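Local coordinates for protein pyruvate-formate lyase-activating enzyme (PDB 3CAN) that belongs to the radical SAM superfamily, whose members are built on full or partial parallel beta/alpha barrels, at residues F20-L25 with D49-N54; H34-T39 with C55-I60; F93-R98 with R124-I129. One frame throughout, in Å; residues are numbered along the deposited sequence.

Contact 1 of 3, residues F20-L25 with D49-N54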
loop_
_atom_site.group_PDB
_atom_site.type_symbol
_atom_site.label_atom_id
_atom_site.label_comp_id
_atom_site.label_asym_id
_atom_site.label_seq_id
_atom_site.Cartn_x
_atom_site.Cartn_y
_atom_site.Cartn_z
ATOM N N PHE A 20 9.628 4.059 -20.527
ATOM C CA PHE A 20 10.091 2.946 -19.705
ATOM C C PHE A 20 8.938 2.278 -18.946
ATOM O O PHE A 20 8.834 1.055 -18.933
ATOM C CB PHE A 20 11.129 3.433 -18.701
ATOM C CG PHE A 20 11.619 2.352 -17.783
ATOM C CD1 PHE A 20 12.438 1.347 -18.279
ATOM C CD2 PHE A 20 11.248 2.315 -16.452
ATOM C CE1 PHE A 20 12.894 0.328 -17.466
ATOM C CE2 PHE A 20 11.701 1.285 -15.620
ATOM C CZ PHE A 20 12.519 0.299 -16.125
ATOM N N LEU A 21 8.096 3.096 -18.321
ATOM C CA LEU A 21 6.915 2.605 -17.579
ATOM C C LEU A 21 6.046 1.735 -18.477
ATOM O O LEU A 21 5.709 0.619 -18.125
ATOM C CB LEU A 21 6.116 3.790 -17.057
ATOM C CG LEU A 21 4.789 3.533 -16.350
ATOM C CD1 LEU A 21 4.997 2.672 -15.126
ATOM C CD2 LEU A 21 4.142 4.859 -16.009
ATOM N N ILE A 22 5.727 2.234 -19.663
ATOM C CA ILE A 22 4.900 1.478 -20.610
ATOM C C ILE A 22 5.587 0.171 -21.034
ATOM O O ILE A 22 4.947 -0.883 -21.126
ATOM C CB ILE A 22 4.540 2.346 -21.848
ATOM C CG1 ILE A 22 3.661 3.540 -21.438
ATOM C CG2 ILE A 22 3.839 1.501 -22.902
ATOM C CD1 ILE A 22 2.374 3.169 -20.806
ATOM N N ASP A 23 6.899 0.210 -21.254
ATOM C CA ASP A 23 7.640 -1.000 -21.595
ATOM C C ASP A 23 7.552 -2.055 -20.478
ATOM O O ASP A 23 7.290 -3.229 -20.735
ATOM C CB ASP A 23 9.097 -0.669 -21.882
ATOM C CG ASP A 23 9.866 -1.862 -22.392
ATOM O OD1 ASP A 23 9.506 -2.393 -23.459
ATOM O OD2 ASP A 23 10.796 -2.283 -21.698
ATOM N N ILE A 24 7.760 -1.637 -19.241
ATOM C CA ILE A 24 7.695 -2.571 -18.115
ATOM C C ILE A 24 6.272 -3.092 -17.966
ATOM O O ILE A 24 6.058 -4.278 -17.754
ATOM C CB ILE A 24 8.168 -1.918 -16.817
ATOM C CG1 ILE A 24 9.650 -1.510 -16.910
ATOM C CG2 ILE A 24 7.907 -2.871 -15.620
ATOM C CD1 ILE A 24 10.628 -2.617 -17.315
ATOM N N LEU A 25 5.289 -2.204 -18.081
ATOM C CA LEU A 25 3.888 -2.630 -18.043
ATOM C C LEU A 25 3.581 -3.679 -19.120
ATOM O O LEU A 25 2.948 -4.692 -18.839
ATOM C CB LEU A 25 2.965 -1.422 -18.186
ATOM C CG LEU A 25 2.900 -0.490 -16.973
ATOM C CD1 LEU A 25 2.085 0.763 -17.336
ATOM C CD2 LEU A 25 2.275 -1.171 -15.750
ATOM N N ASP A 49 -3.755 7.749 -21.450
ATOM C CA ASP A 49 -4.423 6.790 -22.339
ATOM C C ASP A 49 -3.572 5.543 -22.589
ATOM O O ASP A 49 -4.087 4.413 -22.542
ATOM C CB ASP A 49 -4.758 7.447 -23.683
ATOM C CG ASP A 49 -5.851 8.484 -23.580
ATOM O OD1 ASP A 49 -6.505 8.589 -22.523
ATOM O OD2 ASP A 49 -6.059 9.204 -24.586
ATOM N N GLU A 50 -2.278 5.735 -22.841
ATOM C CA GLU A 50 -1.378 4.609 -23.101
ATOM C C GLU A 50 -1.174 3.756 -21.850
ATOM O O GLU A 50 -1.104 2.540 -21.942
ATOM C CB GLU A 50 -0.026 5.084 -23.642
ATOM C CG GLU A 50 0.916 3.957 -24.106
ATOM C CD GLU A 50 0.393 3.156 -25.302
ATOM O OE1 GLU A 50 -0.476 3.658 -26.048
ATOM O OE2 GLU A 50 0.864 2.011 -25.498
ATOM N N VAL A 51 -1.077 4.392 -20.684
ATOM C CA VAL A 51 -0.996 3.644 -19.419
ATOM C C VAL A 51 -2.243 2.771 -19.236
ATOM O O VAL A 51 -2.138 1.588 -18.928
ATOM C CB VAL A 51 -0.809 4.566 -18.198
ATOM C CG1 VAL A 51 -1.029 3.772 -16.892
ATOM C CG2 VAL A 51 0.603 5.182 -18.216
HETATM N N MSE A 52 -3.424 3.331 -19.484
HETATM C CA MSE A 52 -4.665 2.548 -19.385
HETATM C C MSE A 52 -4.698 1.341 -20.335
HETATM O O MSE A 52 -5.250 0.302 -20.002
HETATM C CB MSE A 52 -5.887 3.438 -19.601
HETATM C CG MSE A 52 -6.184 4.364 -18.449
HETATM SE SE MSE A 52 -7.898 5.279 -18.640
HETATM C CE MSE A 52 -7.433 6.513 -20.055
ATOM N N ARG A 53 -4.087 1.460 -21.509
ATOM C CA ARG A 53 -4.016 0.333 -22.419
ATOM C C ARG A 53 -3.118 -0.799 -21.908
ATOM O O ARG A 53 -3.185 -1.926 -22.420
ATOM C CB ARG A 53 -3.541 0.797 -23.795
ATOM C CG ARG A 53 -4.604 1.533 -24.569
ATOM C CD ARG A 53 -4.206 1.691 -26.024
ATOM N NE ARG A 53 -3.379 2.868 -26.208
ATOM C CZ ARG A 53 -3.847 4.107 -26.371
ATOM N NH1 ARG A 53 -3.002 5.109 -26.506
ATOM N NH2 ARG A 53 -5.152 4.363 -26.396
ATOM N N ASN A 54 -2.308 -0.513 -20.887
ATOM C CA ASN A 54 -1.289 -1.443 -20.429
ATOM C C ASN A 54 -1.316 -1.678 -18.919
ATOM O O ASN A 54 -0.291 -1.960 -18.302
ATOM C CB ASN A 54 0.079 -0.952 -20.884
ATOM C CG ASN A 54 0.210 -0.945 -22.407
ATOM O OD1 ASN A 54 0.337 -2.005 -23.039
ATOM N ND2 ASN A 54 0.153 0.246 -22.998
#

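Contact 2 of 3, residues H34-T39 with C55-I60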
loop_
_atom_site.group_PDB
_atom_site.type_symbol
_atom_site.label_atom_id
_atom_site.label_comp_id
_atom_site.label_asym_id
_atom_site.label_seq_id
_atom_site.Cartn_x
_atom_site.Cartn_y
_atom_site.Cartn_z
ATOM N N HIS A 34 -0.783 -8.814 -12.681
ATOM C CA HIS A 34 -1.715 -7.675 -12.491
ATOM C C HIS A 34 -0.927 -6.401 -12.280
ATOM O O HIS A 34 0.092 -6.402 -11.574
ATOM C CB HIS A 34 -2.625 -7.942 -11.297
ATOM C CG HIS A 34 -3.610 -6.854 -11.004
ATOM N ND1 HIS A 34 -3.273 -5.694 -10.334
ATOM C CD2 HIS A 34 -4.946 -6.781 -11.238
ATOM C CE1 HIS A 34 -4.349 -4.937 -10.209
ATOM N NE2 HIS A 34 -5.378 -5.581 -10.733
ATOM N N ARG A 35 -1.400 -5.311 -12.890
ATOM C CA ARG A 35 -0.690 -4.031 -12.908
ATOM C C ARG A 35 -1.554 -2.862 -12.445
ATOM O O ARG A 35 -2.652 -2.637 -12.975
ATOM C CB ARG A 35 -0.214 -3.735 -14.332
ATOM C CG ARG A 35 0.707 -4.804 -14.914
ATOM C CD ARG A 35 0.685 -4.786 -16.422
ATOM N NE ARG A 35 -0.637 -5.090 -16.957
ATOM C CZ ARG A 35 -0.916 -5.117 -18.251
ATOM N NH1 ARG A 35 0.035 -4.927 -19.145
ATOM N NH2 ARG A 35 -2.154 -5.372 -18.656
ATOM N N ALA A 36 -1.047 -2.110 -11.468
ATOM C CA ALA A 36 -1.704 -0.887 -10.984
ATOM C C ALA A 36 -0.723 0.255 -11.099
ATOM O O ALA A 36 0.452 0.083 -10.785
ATOM C CB ALA A 36 -2.140 -1.038 -9.526
ATOM N N VAL A 37 -1.205 1.415 -11.518
ATOM C CA VAL A 37 -0.325 2.562 -11.752
ATOM C C VAL A 37 -0.919 3.830 -11.138
ATOM O O VAL A 37 -2.055 4.198 -11.421
ATOM C CB VAL A 37 -0.085 2.813 -13.238
ATOM C CG1 VAL A 37 0.871 3.993 -13.424
ATOM C CG2 VAL A 37 0.455 1.525 -13.936
ATOM N N ASP A 38 -0.128 4.496 -10.319
ATOM C CA ASP A 38 -0.452 5.826 -9.791
ATOM C C ASP A 38 -0.225 6.878 -10.872
ATOM O O ASP A 38 0.926 7.117 -11.281
ATOM C CB ASP A 38 0.428 6.086 -8.570
ATOM C CG ASP A 38 0.208 7.444 -7.922
ATOM O OD1 ASP A 38 -0.574 8.273 -8.431
ATOM O OD2 ASP A 38 0.893 7.698 -6.898
ATOM N N THR A 39 -1.304 7.490 -11.357
ATOM C CA THR A 39 -1.234 8.478 -12.428
ATOM C C THR A 39 -1.552 9.903 -11.921
ATOM O O THR A 39 -1.807 10.817 -12.715
ATOM C CB THR A 39 -2.205 8.131 -13.580
ATOM O OG1 THR A 39 -3.544 8.107 -13.082
ATOM C CG2 THR A 39 -1.849 6.762 -14.213
ATOM N N CYS A 55 -2.501 -1.577 -18.329
ATOM C CA CYS A 55 -2.646 -1.959 -16.927
ATOM C C CYS A 55 -4.080 -2.303 -16.614
ATOM O O CYS A 55 -4.961 -2.184 -17.474
ATOM C CB CYS A 55 -2.093 -0.884 -15.988
ATOM S SG CYS A 55 -3.113 0.605 -15.835
ATOM N N GLU A 56 -4.295 -2.763 -15.391
ATOM C CA GLU A 56 -5.595 -3.214 -14.925
ATOM C C GLU A 56 -6.347 -2.180 -14.077
ATOM O O GLU A 56 -7.571 -2.265 -13.956
ATOM C CB GLU A 56 -5.425 -4.489 -14.103
ATOM C CG GLU A 56 -5.302 -5.741 -14.901
ATOM C CD GLU A 56 -4.021 -5.859 -15.690
ATOM O OE1 GLU A 56 -2.932 -5.509 -15.197
ATOM O OE2 GLU A 56 -4.097 -6.355 -16.822
ATOM N N LEU A 57 -5.626 -1.231 -13.469
ATOM C CA LEU A 57 -6.187 -0.343 -12.452
ATOM C C LEU A 57 -5.342 0.908 -12.321
ATOM O O LEU A 57 -4.106 0.816 -12.306
ATOM C CB LEU A 57 -6.179 -1.067 -11.099
ATOM C CG LEU A 57 -6.699 -0.334 -9.880
ATOM C CD1 LEU A 57 -8.209 -0.081 -10.027
ATOM C CD2 LEU A 57 -6.404 -1.142 -8.595
ATOM N N LEU A 58 -5.994 2.068 -12.220
ATOM C CA LEU A 58 -5.294 3.303 -11.911
ATOM C C LEU A 58 -5.523 3.665 -10.455
ATOM O O LEU A 58 -6.586 3.383 -9.886
ATOM C CB LEU A 58 -5.768 4.464 -12.790
ATOM C CG LEU A 58 -5.529 4.439 -14.298
ATOM C CD1 LEU A 58 -5.660 5.839 -14.879
ATOM C CD2 LEU A 58 -4.188 3.787 -14.700
ATOM N N LEU A 59 -4.515 4.294 -9.861
ATOM C CA LEU A 59 -4.569 4.795 -8.493
ATOM C C LEU A 59 -4.344 6.292 -8.565
ATOM O O LEU A 59 -3.404 6.744 -9.211
ATOM C CB LEU A 59 -3.459 4.158 -7.645
ATOM C CG LEU A 59 -3.338 2.636 -7.724
ATOM C CD1 LEU A 59 -2.073 2.161 -7.021
ATOM C CD2 LEU A 59 -4.589 1.964 -7.131
ATOM N N ILE A 60 -5.220 7.076 -7.949
ATOM C CA ILE A 60 -5.009 8.523 -7.910
ATOM C C ILE A 60 -5.231 9.041 -6.502
ATOM O O ILE A 60 -6.233 8.696 -5.870
ATOM C CB ILE A 60 -5.944 9.273 -8.899
ATOM C CG1 ILE A 60 -5.731 8.769 -10.325
ATOM C CG2 ILE A 60 -5.680 10.774 -8.846
ATOM C CD1 ILE A 60 -6.790 9.225 -11.350
#

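Contact 3 of 3, residues F93-R98 with R124-I129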
loop_
_atom_site.group_PDB
_atom_site.type_symbol
_atom_site.label_atom_id
_atom_site.label_comp_id
_atom_site.label_asym_id
_atom_site.label_seq_id
_atom_site.Cartn_x
_atom_site.Cartn_y
_atom_site.Cartn_z
ATOM N N PHE A 93 -12.787 3.404 -17.050
ATOM C CA PHE A 93 -11.669 2.554 -16.671
ATOM C C PHE A 93 -11.594 2.483 -15.137
ATOM O O PHE A 93 -11.833 3.488 -14.468
ATOM C CB PHE A 93 -10.376 3.119 -17.266
ATOM C CG PHE A 93 -9.197 2.203 -17.141
ATOM C CD1 PHE A 93 -8.920 1.260 -18.115
ATOM C CD2 PHE A 93 -8.364 2.264 -16.033
ATOM C CE1 PHE A 93 -7.835 0.410 -17.981
ATOM C CE2 PHE A 93 -7.276 1.417 -15.919
ATOM C CZ PHE A 93 -7.024 0.490 -16.883
ATOM N N PRO A 94 -11.277 1.291 -14.572
ATOM C CA PRO A 94 -11.259 1.167 -13.121
ATOM C C PRO A 94 -10.176 2.009 -12.440
ATOM O O PRO A 94 -9.011 2.006 -12.866
ATOM C CB PRO A 94 -10.987 -0.321 -12.871
ATOM C CG PRO A 94 -10.841 -0.959 -14.161
ATOM C CD PRO A 94 -10.969 0.011 -15.247
ATOM N N TYR A 95 -10.569 2.699 -11.381
ATOM C CA TYR A 95 -9.625 3.472 -10.594
ATOM C C TYR A 95 -9.985 3.459 -9.120
ATOM O O TYR A 95 -11.167 3.310 -8.747
ATOM C CB TYR A 95 -9.517 4.913 -11.123
ATOM C CG TYR A 95 -10.772 5.771 -10.977
ATOM C CD1 TYR A 95 -10.845 6.770 -10.016
ATOM C CD2 TYR A 95 -11.864 5.592 -11.817
ATOM C CE1 TYR A 95 -11.977 7.561 -9.878
ATOM C CE2 TYR A 95 -13.008 6.388 -11.688
ATOM C CZ TYR A 95 -13.053 7.359 -10.722
ATOM O OH TYR A 95 -14.182 8.141 -10.598
ATOM N N TYR A 96 -8.960 3.623 -8.290
ATOM C CA TYR A 96 -9.106 3.840 -6.859
ATOM C C TYR A 96 -8.699 5.281 -6.561
ATOM O O TYR A 96 -7.763 5.815 -7.174
ATOM C CB TYR A 96 -8.152 2.961 -6.032
ATOM C CG TYR A 96 -8.405 1.475 -5.947
ATOM C CD1 TYR A 96 -9.366 0.831 -6.708
ATOM C CD2 TYR A 96 -7.610 0.696 -5.109
ATOM C CE1 TYR A 96 -9.549 -0.561 -6.611
ATOM C CE2 TYR A 96 -7.787 -0.671 -5.002
ATOM C CZ TYR A 96 -8.759 -1.291 -5.752
ATOM O OH TYR A 96 -8.907 -2.652 -5.638
ATOM N N ILE A 97 -9.375 5.879 -5.586
ATOM C CA ILE A 97 -8.987 7.173 -5.049
ATOM C C ILE A 97 -8.448 6.972 -3.631
ATOM O O ILE A 97 -9.075 6.306 -2.813
ATOM C CB ILE A 97 -10.180 8.146 -5.013
ATOM C CG1 ILE A 97 -10.631 8.475 -6.439
ATOM C CG2 ILE A 97 -9.796 9.429 -4.250
ATOM C CD1 ILE A 97 -9.661 9.367 -7.238
ATOM N N ARG A 98 -7.283 7.545 -3.350
ATOM C CA ARG A 98 -6.704 7.525 -2.023
ATOM C C ARG A 98 -6.684 8.924 -1.429
ATOM O O ARG A 98 -6.275 9.876 -2.090
ATOM C CB ARG A 98 -5.298 6.940 -2.066
ATOM C CG ARG A 98 -5.288 5.510 -2.573
ATOM C CD ARG A 98 -4.956 5.461 -4.043
ATOM N NE ARG A 98 -3.514 5.649 -4.222
ATOM C CZ ARG A 98 -2.603 4.693 -4.031
ATOM N NH1 ARG A 98 -2.974 3.461 -3.672
ATOM N NH2 ARG A 98 -1.311 4.965 -4.217
ATOM N N ARG A 124 -18.139 7.470 -14.248
ATOM C CA ARG A 124 -17.765 6.225 -13.569
ATOM C C ARG A 124 -17.182 6.598 -12.222
ATOM O O ARG A 124 -16.284 7.436 -12.154
ATOM C CB ARG A 124 -16.719 5.438 -14.373
ATOM C CG ARG A 124 -16.312 4.115 -13.714
ATOM C CD ARG A 124 -15.302 3.294 -14.516
ATOM N NE ARG A 124 -14.949 2.081 -13.776
ATOM C CZ ARG A 124 -15.097 0.835 -14.218
ATOM N NH1 ARG A 124 -15.576 0.584 -15.434
ATOM N NH2 ARG A 124 -14.766 -0.176 -13.432
ATOM N N HIS A 125 -17.706 6.004 -11.152
ATOM C CA HIS A 125 -17.175 6.258 -9.807
ATOM C C HIS A 125 -15.929 5.420 -9.555
ATOM O O HIS A 125 -15.706 4.403 -10.246
ATOM C CB HIS A 125 -18.207 5.884 -8.742
ATOM C CG HIS A 125 -19.424 6.751 -8.743
ATOM N ND1 HIS A 125 -20.565 6.418 -8.043
ATOM C CD2 HIS A 125 -19.678 7.936 -9.345
ATOM C CE1 HIS A 125 -21.470 7.368 -8.212
ATOM N NE2 HIS A 125 -20.965 8.292 -9.009
ATOM N N PRO A 126 -15.147 5.796 -8.528
ATOM C CA PRO A 126 -14.024 4.930 -8.145
ATOM C C PRO A 126 -14.510 3.575 -7.657
ATOM O O PRO A 126 -15.617 3.457 -7.091
ATOM C CB PRO A 126 -13.329 5.703 -7.004
ATOM C CG PRO A 126 -14.329 6.693 -6.523
ATOM C CD PRO A 126 -15.245 6.992 -7.674
ATOM N N GLU A 127 -13.688 2.550 -7.877
ATOM C CA GLU A 127 -13.963 1.225 -7.325
ATOM C C GLU A 127 -14.098 1.297 -5.810
ATOM O O GLU A 127 -14.948 0.639 -5.195
ATOM C CB GLU A 127 -12.825 0.264 -7.653
ATOM C CG GLU A 127 -12.622 0.013 -9.133
ATOM C CD GLU A 127 -13.841 -0.558 -9.805
ATOM O OE1 GLU A 127 -14.108 -1.765 -9.608
ATOM O OE2 GLU A 127 -14.530 0.183 -10.535
ATOM N N ILE A 128 -13.216 2.079 -5.216
ATOM C CA ILE A 128 -13.189 2.313 -3.786
ATOM C C ILE A 128 -12.443 3.618 -3.533
ATOM O O ILE A 128 -11.593 4.037 -4.335
ATOM C CB ILE A 128 -12.484 1.156 -3.016
ATOM C CG1 ILE A 128 -12.719 1.247 -1.504
ATOM C CG2 ILE A 128 -10.966 1.144 -3.284
ATOM C CD1 ILE A 128 -14.122 1.086 -1.094
ATOM N N ILE A 129 -12.808 4.274 -2.440
ATOM C CA ILE A 129 -12.067 5.409 -1.919
ATOM C C ILE A 129 -11.415 4.961 -0.608
ATOM O O ILE A 129 -12.113 4.611 0.345
ATOM C CB ILE A 129 -12.972 6.623 -1.677
ATOM C CG1 ILE A 129 -13.674 7.061 -2.968
ATOM C CG2 ILE A 129 -12.159 7.796 -1.114
ATOM C CD1 ILE A 129 -14.844 8.032 -2.736
HETATM O O HOH W 1 -13.727 2.693 -11.181
#

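Contact 1 of 3, residues F20-L25 with D49-N54
Ile22 lays its CD1 against the backbone and flank of helix 45-53, 3.7 Å from Val51 CG2 and equally close to Val51 N, while CG1 and CD1 also rest on Glu50 CG. The two helices, 18-30 and 45-53, are neighbouring crossover helices of a parallel beta/alpha fold. They run nearly parallel, 13° apart, with segment axes 9.9 Å from each other. The other branch of Ile22, CG2, anti to its backbone N, meets Asn54 ND2 at 3.9 Å. That amide has polar work within its own helix end: Asn54 ND2 donates to Glu50 O over 2.8 Å, which probably limits the turning of the amide. In the conformer given for Glu50, one of two, Arg53 NE and NH1 both donate to Glu50 OE1, side-on. No hydrogen bond crosses between the segments; they meet by van der Waals packing, apolar at Leu21, Ile22, Leu25 and Val51. Leu21 CD2 reaches Val51 CG2. Phe9 of strand 6-10 touches Leu21 and Leu25, and Val37 of strand 35-38 touches Leu25. Leu25 closes the C-terminal end of the contact, its CB 3.3 Å from Asn54 O and 4.0 Å from Asn54 CB.

Contact 2 of 3, residues H34-T39 with C55-I60
The His34 ring carries Glu56 CB over one face, 3.9 Å from its centroid and displaced toward the rim in a CH-pi contact, while the Arg35 guanidinium has Cys55 CA over one face and the Glu56 carboxylate at its edge. These groups stand at the entry to a parallel strand pair, 35-38 beside 57-61, joined by helix 45-53 in a beta-alpha-beta unit. Arg35 grips Glu56 side-on: NE donates to OE1 with a nearly straight bond (173°) and NH2 to OE2 at 2.8 Å, both on the syn sides of the carboxylate, whose plane is turned 23° from the guanidinium. OE1 also takes Arg35 N on its anti side, at 2.8 Å, so one oxygen ties down both the backbone and the side chain of Arg35. The bend of Glu56 at chi2 (69°) helps fold the carboxylate back toward the arginine. The third nitrogen, NH1, is taken by Leu25 O, which probably helps fix the guanidinium.

Arg35 O receives Glu56 N, and the parallel pairing continues with Val37 N to Leu57 O and Leu59 N to Val37 O. Ala36, Leu57 and Leu59 share one face of the sheet, where Ala36 CB meets Leu59 CD1 at 4.1 Å. Val37 and Leu58 point to the other, packed against Val51 of helix 45-53. Asp38 is held by partners beyond the pair, OD1 by Thr40 OG1 and OD2 by Gly11 N. At the exit, Thr39 N bonds to Leu59 O, and Thr39 OG1 lies 3.6 Å from both Leu58 CD1 and Ile60 CG1.

Contact 3 of 3, residues F93-R98 with R124-I129
Segments 93-98 and 124-129 come together as parallel neighbours, Ile97 pairing with Ile129, with Glu127 N bonded to Tyr95 O at 2.8 Å and Ile97 N to Ile128 O at 3.1 Å. They lead from loop into two adjacent strands of the parallel sheet, 95-101 and 128-133, linked through helix 109-121 in a beta-alpha-beta unit. A chi1 of 66° sets CG of Tyr95 between the backbone N and the carbonyl carbon; the ring packs against residues 124-126. Pro126 CA lies over one ring face, 3.8 Å from the centroid, and OH donates to Arg124 O across 2.7 Å. On the other side of the sheet Ile128 CG2 sits squarely over the centre of the Tyr96 ring, 9° off the normal, while Glu127 CB nears Tyr96 CE1. Ile97 CG1 rests on Pro126 CB, and Leu119 of helix 109-121 packs on both Ile97 and Ile129.

Arg124, extended from CG to NE, has Phe93 C and Pro94 N over one face of its guanidinium, offset toward the rim. Its NH2 reaches Glu127 OE2 at 2.9 Å, and NH1 has a salt bridge to Asp92. One water knits the two segments at this corner. The carboxylates of Glu127 and Asp92 probably balance the charge of Arg124 and hold its guanidinium in place, and the water, accepting from Tyr95 N and Arg124 NE and donating to His125 O and Glu127 OE2, satisfies Tyr95 N and links it to the other three.

From the N terminus, helix 18-30 leads into strand 35-38, then helix 45-53 and strand 57-61, and contacts 1 and 2 cross because their segments alternate along this path. Contact 1 closes the loop from one crossover helix to the next, and contact 2 closes the beta-alpha-beta unit of strand 35-38, helix 45-53 and strand 57-61; Leu25 CD2 on Val37 CG2 and Val51 CG1 on Leu58 CD2 bind helix layer to sheet. Contact 3 follows in series, closing the unit around helix 109-121. Its first strand, 95-101, lies beside 57-61, where Tyr96 N and O probably bond to Leu58 O and Ile60 N, so contacts 2 and 3 share one continuous sheet.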